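Local coordinates for protein glutaredoxin-glutathione complex (Polygonaceae, PDB 5KQA) that binds glutathione and, as a glutaredoxin of the thioredoxin clan, probably catalyses glutathione-dependent thiol-disulfide exchange, at residues Val41-Lys44 / Tyr49-Arg52. Numbering follows the deposited sequence.
With GSH (glutathione), chain B.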
loop_
_atom_site.group_PDB
_atom_site.type_symbol
_atom_site.label_atom_id
_atom_site.label_comp_id
_atom_site.label_asym_id
_atom_site.label_seq_id
_atom_site.Cartn_x
_atom_site.Cartn_y
_atom_site.Cartn_z
ATOM N N VAL A 41 -2.148 -0.193 -2.482
ATOM C CA VAL A 41 -2.313 -1.149 -1.404
ATOM C C VAL A 41 -1.471 -2.388 -1.674
ATOM O O VAL A 41 -1.885 -3.253 -2.435
ATOM C CB VAL A 41 -3.784 -1.555 -1.227
ATOM C CG1 VAL A 41 -3.912 -2.517 -0.065
ATOM C CG2 VAL A 41 -4.657 -0.316 -0.984
ATOM N N PHE A 42 -0.287 -2.479 -1.062
ATOM C CA PHE A 42 0.477 -3.719 -1.158
ATOM C C PHE A 42 -0.231 -4.737 -0.284
ATOM O O PHE A 42 -0.476 -4.506 0.888
ATOM C CB PHE A 42 1.936 -3.544 -0.750
ATOM C CG PHE A 42 2.717 -2.671 -1.685
ATOM C CD1 PHE A 42 3.236 -3.186 -2.869
ATOM C CD2 PHE A 42 2.921 -1.331 -1.393
ATOM C CE1 PHE A 42 3.959 -2.379 -3.744
ATOM C CE2 PHE A 42 3.650 -0.513 -2.259
ATOM C CZ PHE A 42 4.166 -1.043 -3.442
ATOM N N SER A 43 -0.566 -5.867 -0.887
ATOM C CA SER A 43 -1.576 -6.763 -0.344
ATOM C C SER A 43 -1.176 -8.237 -0.495
ATOM O O SER A 43 -0.204 -8.564 -1.191
ATOM C CB SER A 43 -2.906 -6.488 -1.066
ATOM O OG SER A 43 -3.937 -7.374 -0.670
ATOM N N LYS A 44 -1.916 -9.121 0.168
ATOM C CA LYS A 44 -1.929 -10.538 -0.220
ATOM C C LYS A 44 -3.382 -10.975 -0.425
ATOM O O LYS A 44 -4.284 -10.486 0.254
ATOM C CB LYS A 44 -1.212 -11.405 0.817
ATOM C CG LYS A 44 0.313 -11.269 0.731
ATOM C CD LYS A 44 1.033 -12.123 1.774
ATOM C CE LYS A 44 2.550 -12.022 1.605
ATOM N NZ LYS A 44 3.279 -12.827 2.622
ATOM N N TYR A 49 -7.161 -8.500 6.552
ATOM C CA TYR A 49 -6.954 -7.072 6.799
ATOM C C TYR A 49 -6.876 -6.285 5.497
ATOM O O TYR A 49 -7.332 -5.145 5.415
ATOM C CB TYR A 49 -5.678 -6.853 7.624
ATOM C CG TYR A 49 -5.821 -7.333 9.046
ATOM C CD1 TYR A 49 -6.662 -6.676 9.932
ATOM C CD2 TYR A 49 -5.130 -8.454 9.499
ATOM C CE1 TYR A 49 -6.806 -7.106 11.230
ATOM C CE2 TYR A 49 -5.260 -8.888 10.802
ATOM C CZ TYR A 49 -6.098 -8.210 11.661
ATOM O OH TYR A 49 -6.233 -8.640 12.954
ATOM N N CYS A 50 -6.274 -6.899 4.485
ATOM C CA CYS A 50 -6.224 -6.312 3.153
ATOM C C CYS A 50 -7.630 -6.145 2.596
ATOM O O CYS A 50 -7.961 -5.101 2.038
ATOM C CB CYS A 50 -5.381 -7.166 2.216
ATOM S SG CYS A 50 -3.638 -7.221 2.620
ATOM N N SER A 51 -8.465 -7.168 2.771
ATOM C CA SER A 51 -9.854 -7.088 2.334
ATOM C C SER A 51 -10.609 -5.958 3.029
ATOM O O SER A 51 -11.379 -5.250 2.389
ATOM C CB SER A 51 -10.571 -8.414 2.577
ATOM O OG SER A 51 -10.020 -9.412 1.746
ATOM N N ARG A 52 -10.397 -5.797 4.334
ATOM C CA ARG A 52 -11.013 -4.692 5.077
ATOM C C ARG A 52 -10.655 -3.319 4.509
ATOM O O ARG A 52 -11.534 -2.467 4.328
ATOM C CB ARG A 52 -10.608 -4.739 6.559
ATOM C CG ARG A 52 -11.331 -5.791 7.386
ATOM C CD ARG A 52 -12.087 -5.148 8.543
ATOM N NE ARG A 52 -11.191 -4.762 9.625
ATOM C CZ ARG A 52 -11.284 -3.632 10.317
ATOM N NH1 ARG A 52 -10.411 -3.385 11.282
ATOM N NH2 ARG A 52 -12.239 -2.750 10.048
HETATM N N1 GSH B . -2.319 -4.624 12.526
HETATM C CA1 GSH B . -2.100 -5.034 11.177
HETATM C C1 GSH B . -3.055 -4.249 10.307
HETATM O O11 GSH B . -2.820 -4.106 9.076
HETATM O O12 GSH B . -4.082 -3.724 10.823
HETATM C CB1 GSH B . -2.305 -6.536 11.031
HETATM C CG1 GSH B . -2.138 -6.972 9.579
HETATM C CD1 GSH B . -1.748 -8.444 9.465
HETATM O OE1 GSH B . -1.652 -9.138 10.460
HETATM N N2 GSH B . -1.492 -9.018 8.183
HETATM C CA2 GSH B . -1.116 -10.390 8.042
HETATM C C2 GSH B . 0.322 -10.546 7.613
HETATM O O2 GSH B . 0.846 -9.754 6.843
HETATM C CB2 GSH B . -1.876 -11.052 6.916
HETATM S SG2 GSH B . -3.514 -11.513 7.407
HETATM N N3 GSH B . 1.054 -11.669 8.079
HETATM C CA3 GSH B . 2.397 -11.854 7.647
HETATM C C3 GSH B . 2.397 -12.084 6.137
HETATM O O31 GSH B . 3.373 -11.706 5.437
HETATM O O32 GSH B . 1.424 -12.649 5.558
#
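The gamma-glutamyl arm of bound glutathione lies over one face of the Tyr49 ring, with GSH CB1 3.7 Å above the ring plane and displaced toward the rim. The next carbon of that arm, GSH CG1, comes within 3.3 Å of Tyr49 CD2, while the gamma amide passes beside the same CD2-CE2 side, with GSH OE1 3.6 Å from Tyr49 CE2. Tyr49 leaves helix 48-60 with CG anti to its carbonyl carbon (chi1 -70°), which presents that face to the peptide. At the opposite end of the ligand, the glycyl carboxylate is gripped by Lys44, whose NZ donates to GSH O31 at 3.0 Å and, weakly, to GSH O32; Gln79 is a further partner of the same ammonium. Because the lysine chain runs fully extended beyond CG, its charge lies well away from the strand. With the lysine cut back to alanine, the glycyl carboxylate is likely to lose its positive mate, leaving that end of glutathione less firmly held.

Between these two grips, strand and helix join through Cys50. Its SG accepts the backbone N-H of Lys44 at 3.5 Å with an angle of 160° at the hydrogen, a fairly straight bond that fixes where the sulfur points against the end of the strand. Ser43 OG packs alongside, 3.2 Å from Cys50 CB; its hydrogen bonds go elsewhere, to Glu68 and Lys54, which tie this buried hydroxyl to strand 65-68 and further along helix 48-60. Val91 and Pro92 also touch the Cys50 side chain. Strand 39-43, helix 48-60 and strand 65-68 form a beta-alpha-beta unit, and the spacing of Cys47, which lines the glutathione pocket, and Cys50 is consistent with the CxxC motif at a helix start of the thioredoxin fold.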